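Local coordinates for protein glutamate--tRNA ligase (Methanothermobacter thermautotrophicus, PDB 3AII) that catalyses the ATP-dependent attachment of glutamate to tRNA, and as a non-discriminating glutamyl-tRNA synthetase probably charges both tRNA(Glu) and tRNA(Gln), at residues 497-509 against 541-553. Sequence-based numbering, arbitrary orientation.
Sequences ESALEAEVIMPDA and SAGPGMVFYYAHK
Two parallel strands of an anticodon-binding beta domain, 500-505 and the C-terminal 546-552, pair at the centre of this contact. E503 is held through its backbone N and O by the residues on either side of V547: its N donates to M546 O at 2.9 Å, and its O accepts a nearly straight bond (174°) from F548 N. I505 repeats the pattern, its N reaching F548 O at 2.7 Å and its O taking the N-H of Y550. At the N-terminal end of the pairing the bond from M546 N to E501 O is weak, and a water bridges E501 O and G545 N; a second water links I505 O to Y550 O. Within the mixed six-stranded sheet, 511-516 and 535-541 flank the pair, both antiparallel to it. A502, V504, M546 and F548 share one face, where F406 of strand 402-408 covers A502 and V504. E503, I505, V547 and Y549 occupy the other: I505 lies alongside Y549, its CB over the centre of one ring face, 3.8 Å from the centroid in a CH-pi contact, while I505 CG1 comes 3.6 Å from Y549 CE2. A serine in place of Y549 would probably leave the I505 branches without their aromatic floor and open a gap beside them. Just past the end of strand 500-505, M506 is bent at chi2 and chi3 (-59° and -71°), which sets M506 CE over one face of the Y550 ring, 3.6 Å from its centroid in a CH-pi contact, with SD oblique to the ring in a Met-aromatic contact. V504 CG1 meets the edge of that same ring, whose OH is hydrogen-bonded to F534 O.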
loop_
_atom_site.group_PDB
_atom_site.type_symbol
_atom_site.label_atom_id
_atom_site.label_comp_id
_atom_site.label_asym_id
_atom_site.label_seq_id
_atom_site.Cartn_x
_atom_site.Cartn_y
_atom_site.Cartn_z
ATOM N N GLU A 497 -16.983 -3.638 -37.962
ATOM C CA GLU A 497 -16.238 -4.611 -38.757
ATOM C C GLU A 497 -14.934 -5.045 -38.100
ATOM O O GLU A 497 -14.503 -6.193 -38.243
ATOM C CB GLU A 497 -15.952 -4.060 -40.157
ATOM C CG GLU A 497 -17.174 -4.000 -41.065
ATOM C CD GLU A 497 -18.006 -2.731 -40.904
ATOM O OE1 GLU A 497 -17.698 -1.883 -40.037
ATOM O OE2 GLU A 497 -18.982 -2.583 -41.668
ATOM N N SER A 498 -14.306 -4.127 -37.379
ATOM C CA SER A 498 -12.953 -4.363 -36.880
ATOM C C SER A 498 -12.829 -4.346 -35.355
ATOM O O SER A 498 -11.726 -4.402 -34.826
ATOM C CB SER A 498 -12.012 -3.329 -37.480
ATOM O OG SER A 498 -12.462 -2.019 -37.167
ATOM N N ALA A 499 -13.968 -4.302 -34.674
ATOM C CA ALA A 499 -14.033 -4.239 -33.223
ATOM C C ALA A 499 -13.396 -5.465 -32.577
ATOM O O ALA A 499 -13.519 -6.584 -33.098
ATOM C CB ALA A 499 -15.486 -4.121 -32.794
ATOM N N LEU A 500 -12.727 -5.246 -31.452
ATOM C CA LEU A 500 -12.073 -6.309 -30.701
ATOM C C LEU A 500 -12.745 -6.517 -29.357
ATOM O O LEU A 500 -13.161 -5.564 -28.706
ATOM C CB LEU A 500 -10.617 -5.926 -30.444
ATOM C CG LEU A 500 -9.759 -5.679 -31.682
ATOM C CD1 LEU A 500 -8.381 -5.151 -31.253
ATOM C CD2 LEU A 500 -9.623 -6.964 -32.454
ATOM N N GLU A 501 -12.822 -7.763 -28.911
ATOM C CA GLU A 501 -13.376 -8.028 -27.592
ATOM C C GLU A 501 -12.412 -7.518 -26.522
ATOM O O GLU A 501 -11.194 -7.684 -26.633
ATOM C CB GLU A 501 -13.627 -9.525 -27.399
ATOM C CG GLU A 501 -14.635 -10.103 -28.365
ATOM C CD GLU A 501 -16.017 -9.509 -28.179
ATOM O OE1 GLU A 501 -16.639 -9.118 -29.189
ATOM O OE2 GLU A 501 -16.476 -9.428 -27.020
ATOM N N ALA A 502 -12.965 -6.888 -25.493
ATOM C CA ALA A 502 -12.167 -6.466 -24.351
ATOM C C ALA A 502 -12.996 -6.491 -23.086
ATOM O O ALA A 502 -14.224 -6.485 -23.130
ATOM C CB ALA A 502 -11.605 -5.062 -24.573
ATOM N N GLU A 503 -12.320 -6.515 -21.949
ATOM C CA GLU A 503 -13.006 -6.350 -20.685
ATOM C C GLU A 503 -12.140 -5.546 -19.751
ATOM O O GLU A 503 -10.919 -5.470 -19.919
ATOM C CB GLU A 503 -13.370 -7.693 -20.064
ATOM C CG GLU A 503 -12.201 -8.583 -19.743
ATOM C CD GLU A 503 -12.650 -9.977 -19.349
ATOM O OE1 GLU A 503 -13.307 -10.643 -20.179
ATOM O OE2 GLU A 503 -12.352 -10.402 -18.211
ATOM N N VAL A 504 -12.793 -4.918 -18.791
ATOM C CA VAL A 504 -12.119 -4.097 -17.806
ATOM C C VAL A 504 -12.550 -4.574 -16.431
ATOM O O VAL A 504 -13.755 -4.704 -16.157
ATOM C CB VAL A 504 -12.482 -2.614 -17.979
ATOM C CG1 VAL A 504 -11.746 -1.760 -16.948
ATOM C CG2 VAL A 504 -12.146 -2.153 -19.402
ATOM N N ILE A 505 -11.575 -4.878 -15.582
ATOM C CA ILE A 505 -11.874 -5.247 -14.200
ATOM C C ILE A 505 -11.913 -3.988 -13.366
ATOM O O ILE A 505 -10.938 -3.236 -13.330
ATOM C CB ILE A 505 -10.845 -6.220 -13.631
ATOM C CG1 ILE A 505 -10.695 -7.416 -14.569
ATOM C CG2 ILE A 505 -11.255 -6.638 -12.220
ATOM C CD1 ILE A 505 -11.999 -8.121 -14.883
ATOM N N MET A 506 -13.048 -3.745 -12.712
ATOM C CA MET A 506 -13.255 -2.501 -11.981
ATOM C C MET A 506 -12.727 -2.630 -10.552
ATOM O O MET A 506 -12.366 -3.727 -10.117
ATOM C CB MET A 506 -14.742 -2.098 -11.992
ATOM C CG MET A 506 -15.379 -2.032 -13.379
ATOM S SD MET A 506 -14.549 -0.859 -14.484
ATOM C CE MET A 506 -15.016 0.698 -13.779
ATOM N N PRO A 507 -12.641 -1.508 -9.829
ATOM C CA PRO A 507 -11.988 -1.573 -8.522
ATOM C C PRO A 507 -12.726 -2.445 -7.501
ATOM O O PRO A 507 -12.125 -2.792 -6.489
ATOM C CB PRO A 507 -11.936 -0.102 -8.086
ATOM C CG PRO A 507 -11.925 0.655 -9.385
ATOM C CD PRO A 507 -12.882 -0.118 -10.250
ATOM N N ASP A 508 -13.983 -2.802 -7.764
ATOM C CA ASP A 508 -14.695 -3.763 -6.916
ATOM C C ASP A 508 -14.598 -5.186 -7.462
ATOM O O ASP A 508 -15.317 -6.093 -7.023
ATOM C CB ASP A 508 -16.159 -3.359 -6.738
ATOM C CG ASP A 508 -16.942 -3.411 -8.030
ATOM O OD1 ASP A 508 -16.346 -3.723 -9.084
ATOM O OD2 ASP A 508 -18.161 -3.144 -7.987
ATOM N N ALA A 509 -13.696 -5.372 -8.420
ATOM C CA ALA A 509 -13.423 -6.669 -9.028
ATOM C C ALA A 509 -14.504 -7.129 -10.000
ATOM O O ALA A 509 -14.420 -8.229 -10.549
ATOM C CB ALA A 509 -13.177 -7.729 -7.958
ATOM N N SER A 541 -3.583 -8.264 -19.486
ATOM C CA SER A 541 -3.299 -9.405 -20.346
ATOM C C SER A 541 -3.775 -9.126 -21.761
ATOM O O SER A 541 -4.835 -8.533 -21.964
ATOM C CB SER A 541 -3.918 -10.690 -19.785
ATOM O OG SER A 541 -5.307 -10.539 -19.566
ATOM N N ALA A 542 -2.972 -9.539 -22.739
ATOM C CA ALA A 542 -3.239 -9.201 -24.140
ATOM C C ALA A 542 -4.160 -10.209 -24.806
ATOM O O ALA A 542 -4.461 -11.262 -24.243
ATOM C CB ALA A 542 -1.936 -9.072 -24.914
ATOM N N GLY A 543 -4.602 -9.873 -26.014
ATOM C CA GLY A 543 -5.558 -10.689 -26.745
ATOM C C GLY A 543 -5.042 -12.084 -27.042
ATOM O O GLY A 543 -3.874 -12.378 -26.801
ATOM N N PRO A 544 -5.915 -12.954 -27.572
ATOM C CA PRO A 544 -7.311 -12.613 -27.865
ATOM C C PRO A 544 -8.084 -12.299 -26.591
ATOM O O PRO A 544 -7.986 -13.030 -25.603
ATOM C CB PRO A 544 -7.860 -13.890 -28.514
ATOM C CG PRO A 544 -6.658 -14.666 -28.940
ATOM C CD PRO A 544 -5.598 -14.341 -27.943
ATOM N N GLY A 545 -8.840 -11.210 -26.612
ATOM C CA GLY A 545 -9.599 -10.812 -25.446
ATOM C C GLY A 545 -8.726 -10.056 -24.469
ATOM O O GLY A 545 -8.292 -10.597 -23.452
ATOM N N MET A 546 -8.467 -8.793 -24.783
ATOM C CA MET A 546 -7.715 -7.923 -23.886
ATOM C C MET A 546 -8.413 -7.749 -22.537
ATOM O O MET A 546 -9.628 -7.565 -22.461
ATOM C CB MET A 546 -7.532 -6.555 -24.546
ATOM C CG MET A 546 -6.460 -6.529 -25.599
ATOM S SD MET A 546 -6.549 -4.956 -26.483
ATOM C CE MET A 546 -7.458 -5.431 -27.936
ATOM N N VAL A 547 -7.635 -7.794 -21.467
ATOM C CA VAL A 547 -8.168 -7.502 -20.144
ATOM C C VAL A 547 -7.427 -6.319 -19.526
ATOM O O VAL A 547 -6.213 -6.367 -19.365
ATOM C CB VAL A 547 -8.041 -8.716 -19.224
ATOM C CG1 VAL A 547 -8.616 -8.397 -17.861
ATOM C CG2 VAL A 547 -8.752 -9.915 -19.856
ATOM N N PHE A 548 -8.169 -5.264 -19.196
ATOM C CA PHE A 548 -7.614 -4.085 -18.538
ATOM C C PHE A 548 -8.052 -4.066 -17.092
ATOM O O PHE A 548 -9.124 -4.583 -16.757
ATOM C CB PHE A 548 -8.169 -2.802 -19.171
ATOM C CG PHE A 548 -7.784 -2.607 -20.613
ATOM C CD1 PHE A 548 -8.559 -3.143 -21.626
ATOM C CD2 PHE A 548 -6.661 -1.863 -20.949
ATOM C CE1 PHE A 548 -8.220 -2.955 -22.962
ATOM C CE2 PHE A 548 -6.309 -1.672 -22.278
ATOM C CZ PHE A 548 -7.090 -2.219 -23.289
ATOM N N TYR A 549 -7.236 -3.439 -16.249
ATOM C CA TYR A 549 -7.613 -3.104 -14.879
ATOM C C TYR A 549 -7.823 -1.593 -14.738
ATOM O O TYR A 549 -6.942 -0.798 -15.054
ATOM C CB TYR A 549 -6.564 -3.631 -13.877
ATOM C CG TYR A 549 -6.832 -5.064 -13.484
ATOM C CD1 TYR A 549 -7.147 -5.403 -12.169
ATOM C CD2 TYR A 549 -6.818 -6.072 -14.435
ATOM C CE1 TYR A 549 -7.428 -6.715 -11.821
ATOM C CE2 TYR A 549 -7.095 -7.386 -14.098
ATOM C CZ TYR A 549 -7.406 -7.697 -12.786
ATOM O OH TYR A 549 -7.689 -9.005 -12.447
ATOM N N TYR A 550 -9.007 -1.208 -14.260
ATOM C CA TYR A 550 -9.405 0.192 -14.148
ATOM C C TYR A 550 -8.660 0.955 -13.065
ATOM O O TYR A 550 -8.562 0.502 -11.916
ATOM C CB TYR A 550 -10.903 0.255 -13.869
ATOM C CG TYR A 550 -11.565 1.601 -14.074
ATOM C CD1 TYR A 550 -11.999 1.990 -15.340
ATOM C CD2 TYR A 550 -11.797 2.467 -13.003
ATOM C CE1 TYR A 550 -12.624 3.209 -15.537
ATOM C CE2 TYR A 550 -12.441 3.687 -13.193
ATOM C CZ TYR A 550 -12.849 4.049 -14.467
ATOM O OH TYR A 550 -13.484 5.258 -14.687
ATOM N N ALA A 551 -8.141 2.125 -13.418
ATOM C CA ALA A 551 -7.526 2.994 -12.427
ATOM C C ALA A 551 -8.558 3.971 -11.884
ATOM O O ALA A 551 -8.976 3.864 -10.728
ATOM C CB ALA A 551 -6.336 3.749 -13.027
ATOM N N HIS A 552 -8.987 4.909 -12.726
ATOM C CA HIS A 552 -9.894 5.974 -12.300
ATOM C C HIS A 552 -10.404 6.752 -13.505
ATOM O O HIS A 552 -9.898 6.597 -14.615
ATOM C CB HIS A 552 -9.163 6.936 -11.347
ATOM C CG HIS A 552 -7.832 7.387 -11.867
ATOM N ND1 HIS A 552 -7.706 8.278 -12.913
ATOM C CD2 HIS A 552 -6.571 7.042 -11.512
ATOM C CE1 HIS A 552 -6.425 8.468 -13.175
ATOM N NE2 HIS A 552 -5.714 7.725 -12.343
ATOM N N LYS A 553 -11.406 7.598 -13.279
ATOM C CA LYS A 553 -11.945 8.444 -14.341
ATOM C C LYS A 553 -10.867 9.376 -14.892
ATOM O O LYS A 553 -9.841 9.625 -14.256
ATOM C CB LYS A 553 -13.123 9.268 -13.811
ATOM C CG LYS A 553 -14.206 8.433 -13.138
ATOM C CD LYS A 553 -15.335 9.298 -12.593
ATOM C CE LYS A 553 -16.092 9.996 -13.715
ATOM N NZ LYS A 553 -17.218 10.827 -13.199
ATOM O OXT LYS A 553 -10.993 9.912 -15.995
HETATM O O HOH W 1 -9.290 -8.836 -28.575
HETATM O O HOH W 2 -9.626 -1.949 -10.935
#